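Local coordinates for putative hydrolase (Bacteroides ovatus, PDB 4HBS), which is of unknown function but folds as a five-bladed beta-propeller and is probably a hydrolase, perhaps acting on glycosides like relatives in the beta-fructosidase clan, at residues A[353-358]-A[376-381]. Sequence-based numbering, arbitrary orientation.
Sequences YQHVYM and NTDCSN. With GOL (glycerol), chain D.
Tyr357 lays one ring face over CB of Asn376, a CH-pi contact with CB 3.7 Å from the ring centroid and the ring and amide planes nearly perpendicular. The two residues form a hydrogen-bonded antiparallel pair where strands 356-361 and 371-377, a beta hairpin, meet at the edge of one propeller blade. Tyr357 N gives a fairly straight bond to Asn376 O (2.9 Å), and Asn376 N returns one to Tyr357 O. On the opposite sheet face, Thr377 CG2 sits over the Tyr353 ring, offset toward its rim. Farther from that pair, Gln354 N donates to Asp378 O, while the bond from Asp378 N to His355 O is weak. Chi1 of Tyr357 (58°) sets CG between backbone N and carbonyl carbon, and the ring's OH bonds Asp59. An alanine in place of Tyr357 would probably leave Asn376 CB without its ring cover and Asp59 without the hydroxyl. Asn376 OD1 in turn accepts from Gly60 N, tying the hairpin to the neighbouring strand 60-65. A glycerol, probably from the crystallisation liquor, places O2 over the other Tyr357 face; its O3 accepts from His355 ND1 (3.0 Å) and donates to Asp378 OD2 (2.7 Å).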
ATOM      1  N   TYR A 353       3.474  -7.757 -18.736  1.00 40.23           N
ATOM      2  CA  TYR A 353       3.418  -6.380 -18.197  1.00 38.50           C
ATOM      3  C   TYR A 353       4.831  -5.879 -17.908  1.00 43.10           C
ATOM      4  O   TYR A 353       5.788  -6.629 -18.115  1.00 42.88           O
ATOM      5  CB  TYR A 353       2.532  -6.338 -16.943  1.00 38.20           C
ATOM      6  CG  TYR A 353       3.031  -7.213 -15.822  1.00 39.28           C
ATOM      7  CD1 TYR A 353       2.655  -8.545 -15.733  1.00 41.93           C
ATOM      8  CD2 TYR A 353       3.877  -6.711 -14.845  1.00 39.55           C
ATOM      9  CE1 TYR A 353       3.077  -9.350 -14.679  1.00 42.17           C
ATOM     10  CE2 TYR A 353       4.347  -7.517 -13.812  1.00 40.65           C
ATOM     11  CZ  TYR A 353       3.946  -8.839 -13.734  1.00 47.10           C
ATOM     12  OH  TYR A 353       4.441  -9.634 -12.734  1.00 48.53           O
ATOM     13  N   GLN A 354       4.976  -4.609 -17.468  1.00 40.71           N
ATOM     14  CA  GLN A 354       6.299  -4.024 -17.214  1.00 41.57           C
ATOM     15  C   GLN A 354       6.791  -4.332 -15.814  1.00 47.56           C
ATOM     16  O   GLN A 354       7.752  -5.089 -15.679  1.00 48.58           O
ATOM     17  CB  GLN A 354       6.311  -2.497 -17.469  1.00 42.59           C
ATOM     18  CG  GLN A 354       7.710  -1.842 -17.429  1.00 49.11           C
ATOM     19  CD  GLN A 354       7.663  -0.323 -17.371  1.00 60.19           C
ATOM     20  OE1 GLN A 354       6.894   0.265 -16.623  1.00 52.52           O
ATOM     21  NE2 GLN A 354       8.516   0.355 -18.136  1.00 52.95           N
ATOM     22  N   HIS A 355       6.163  -3.745 -14.779  1.00 44.65           N
ATOM     23  CA  HIS A 355       6.615  -3.885 -13.393  1.00 44.84           C
ATOM     24  C   HIS A 355       5.525  -4.301 -12.452  1.00 47.06           C
ATOM     25  O   HIS A 355       4.382  -3.898 -12.605  1.00 46.53           O
ATOM     26  CB  HIS A 355       7.175  -2.550 -12.864  1.00 45.88           C
ATOM     27  CG  HIS A 355       8.445  -2.120 -13.508  1.00 50.60           C
ATOM     28  ND1 HIS A 355       8.656  -0.799 -13.862  1.00 52.87           N
ATOM     29  CD2 HIS A 355       9.531  -2.847 -13.863  1.00 53.44           C
ATOM     30  CE1 HIS A 355       9.863  -0.755 -14.405  1.00 53.01           C
ATOM     31  NE2 HIS A 355      10.430  -1.966 -14.431  1.00 53.75           N
ATOM     32  N   VAL A 356       5.906  -5.050 -11.436  1.00 42.35           N
ATOM     33  CA  VAL A 356       5.038  -5.410 -10.345  1.00 41.73           C
ATOM     34  C   VAL A 356       5.665  -4.681  -9.152  1.00 47.30           C
ATOM     35  O   VAL A 356       6.892  -4.668  -9.007  1.00 48.40           O
ATOM     36  CB  VAL A 356       4.807  -6.936 -10.134  1.00 45.00           C
ATOM     37  CG1 VAL A 356       6.099  -7.741 -10.207  1.00 45.34           C
ATOM     38  CG2 VAL A 356       4.075  -7.193  -8.832  1.00 44.49           C
ATOM     39  N   TYR A 357       4.863  -3.976  -8.388  1.00 42.86           N
ATOM     40  CA  TYR A 357       5.401  -3.197  -7.283  1.00 42.28           C
ATOM     41  C   TYR A 357       4.346  -3.023  -6.216  1.00 44.67           C
ATOM     42  O   TYR A 357       3.260  -3.594  -6.342  1.00 44.45           O
ATOM     43  CB  TYR A 357       5.927  -1.846  -7.798  1.00 43.18           C
ATOM     44  CG  TYR A 357       4.895  -1.008  -8.521  1.00 43.65           C
ATOM     45  CD1 TYR A 357       4.575  -1.254  -9.856  1.00 44.52           C
ATOM     46  CD2 TYR A 357       4.288   0.073  -7.895  1.00 43.98           C
ATOM     47  CE1 TYR A 357       3.620  -0.494 -10.521  1.00 42.43           C
ATOM     48  CE2 TYR A 357       3.355   0.860  -8.557  1.00 44.24           C
ATOM     49  CZ  TYR A 357       3.034   0.585  -9.880  1.00 48.75           C
ATOM     50  OH  TYR A 357       2.143   1.378 -10.562  1.00 46.89           O
HETATM   51  N   MSE A 358       4.693  -2.335  -5.123  1.00 39.79           N
HETATM   52  CA  MSE A 358       3.780  -2.092  -4.026  1.00 39.26           C
HETATM   53  C   MSE A 358       3.129  -3.390  -3.538  1.00 45.30           C
HETATM   54  O   MSE A 358       1.897  -3.518  -3.508  1.00 44.63           O
HETATM   55  CB  MSE A 358       2.716  -1.093  -4.464  1.00 40.49           C
HETATM   56  CG  MSE A 358       2.165  -0.299  -3.323  1.00 46.79           C
HETATM   57 SE   MSE A 358       3.342   1.122  -2.794  0.75 53.44          SE
HETATM   58  CE  MSE A 358       2.992   2.311  -4.353  1.00 49.62           C
ATOM     59  N   ASN A 376       0.578  -4.065  -7.407  1.00 43.56           N
ATOM     60  CA  ASN A 376       0.318  -2.992  -8.351  1.00 42.22           C
ATOM     61  C   ASN A 376       1.084  -3.410  -9.578  1.00 46.16           C
ATOM     62  O   ASN A 376       2.173  -3.958  -9.411  1.00 44.57           O
ATOM     63  CB  ASN A 376       0.798  -1.622  -7.845  1.00 38.88           C
ATOM     64  CG  ASN A 376       0.060  -0.962  -6.705  1.00 55.68           C
ATOM     65  OD1 ASN A 376       0.490   0.104  -6.252  1.00 50.57           O
ATOM     66  ND2 ASN A 376      -1.063  -1.506  -6.211  1.00 44.81           N
ATOM     67  N   THR A 377       0.536  -3.212 -10.795  1.00 43.77           N
ATOM     68  CA  THR A 377       1.236  -3.572 -12.029  1.00 43.39           C
ATOM     69  C   THR A 377       1.162  -2.421 -12.988  1.00 47.33           C
ATOM     70  O   THR A 377       0.354  -1.519 -12.815  1.00 47.75           O
ATOM     71  CB  THR A 377       0.742  -4.894 -12.608  1.00 51.40           C
ATOM     72  OG1 THR A 377      -0.673  -4.977 -12.460  1.00 53.04           O
ATOM     73  CG2 THR A 377       1.400  -6.081 -11.927  1.00 49.09           C
ATOM     74  N   ASP A 378       2.045  -2.457 -13.983  1.00 43.66           N
ATOM     75  CA  ASP A 378       2.357  -1.410 -14.968  1.00 43.02           C
ATOM     76  C   ASP A 378       2.502  -1.978 -16.359  1.00 48.07           C
ATOM     77  O   ASP A 378       3.070  -3.064 -16.483  1.00 47.62           O
ATOM     78  CB  ASP A 378       3.796  -0.924 -14.594  1.00 44.84           C
ATOM     79  CG  ASP A 378       4.066   0.501 -14.285  1.00 60.81           C
ATOM     80  OD1 ASP A 378       3.136   1.198 -13.850  1.00 65.53           O
ATOM     81  OD2 ASP A 378       5.245   0.887 -14.321  1.00 64.84           O
ATOM     82  N   CYS A 379       2.196  -1.201 -17.414  1.00 44.89           N
ATOM     83  CA  CYS A 379       2.566  -1.583 -18.792  1.00 44.50           C
ATOM     84  C   CYS A 379       3.596  -0.533 -19.258  1.00 47.12           C
ATOM     85  O   CYS A 379       3.597   0.588 -18.732  1.00 45.57           O
ATOM     86  CB  CYS A 379       1.364  -1.697 -19.720  1.00 45.00           C
ATOM     87  SG  CYS A 379       0.317  -0.238 -19.766  1.00 49.09           S
ATOM     88  N   SER A 380       4.539  -0.918 -20.135  1.00 44.22           N
ATOM     89  CA  SER A 380       5.633  -0.017 -20.567  1.00 44.71           C
ATOM     90  C   SER A 380       5.127   1.311 -21.108  1.00 49.32           C
ATOM     91  O   SER A 380       5.601   2.370 -20.692  1.00 48.64           O
ATOM     92  CB  SER A 380       6.501  -0.683 -21.628  1.00 50.19           C
ATOM     93  OG  SER A 380       6.931  -1.975 -21.223  1.00 65.51           O
ATOM     94  N   ASN A 381       4.133   1.251 -21.997  1.00 46.88           N
ATOM     95  CA  ASN A 381       3.568   2.427 -22.640  1.00 47.13           C
ATOM     96  C   ASN A 381       2.257   2.859 -21.971  1.00 50.36           C
ATOM     97  O   ASN A 381       1.335   2.055 -21.832  1.00 50.95           O
ATOM     98  CB  ASN A 381       3.363   2.135 -24.096  1.00 49.39           C
ATOM     99  CG  ASN A 381       4.624   1.641 -24.812  1.00 82.20           C
ATOM    100  OD1 ASN A 381       4.682   0.502 -25.282  1.00 82.34           O
ATOM    101  ND2 ASN A 381       5.692   2.456 -24.863  1.00 72.28           N
TER
HETATM  102  C1  GOL D 502       5.630   3.646 -11.006  1.00 68.80           C
HETATM  103  O1  GOL D 502       5.437   4.639 -10.000  1.00 70.30           O
HETATM  104  C2  GOL D 502       7.045   3.117 -10.978  1.00 65.59           C
HETATM  105  O2  GOL D 502       7.231   2.243  -9.859  1.00 62.81           O
HETATM  106  C3  GOL D 502       7.426   2.419 -12.265  1.00 65.55           C
HETATM  107  O3  GOL D 502       6.979   1.066 -12.292  1.00 64.82           O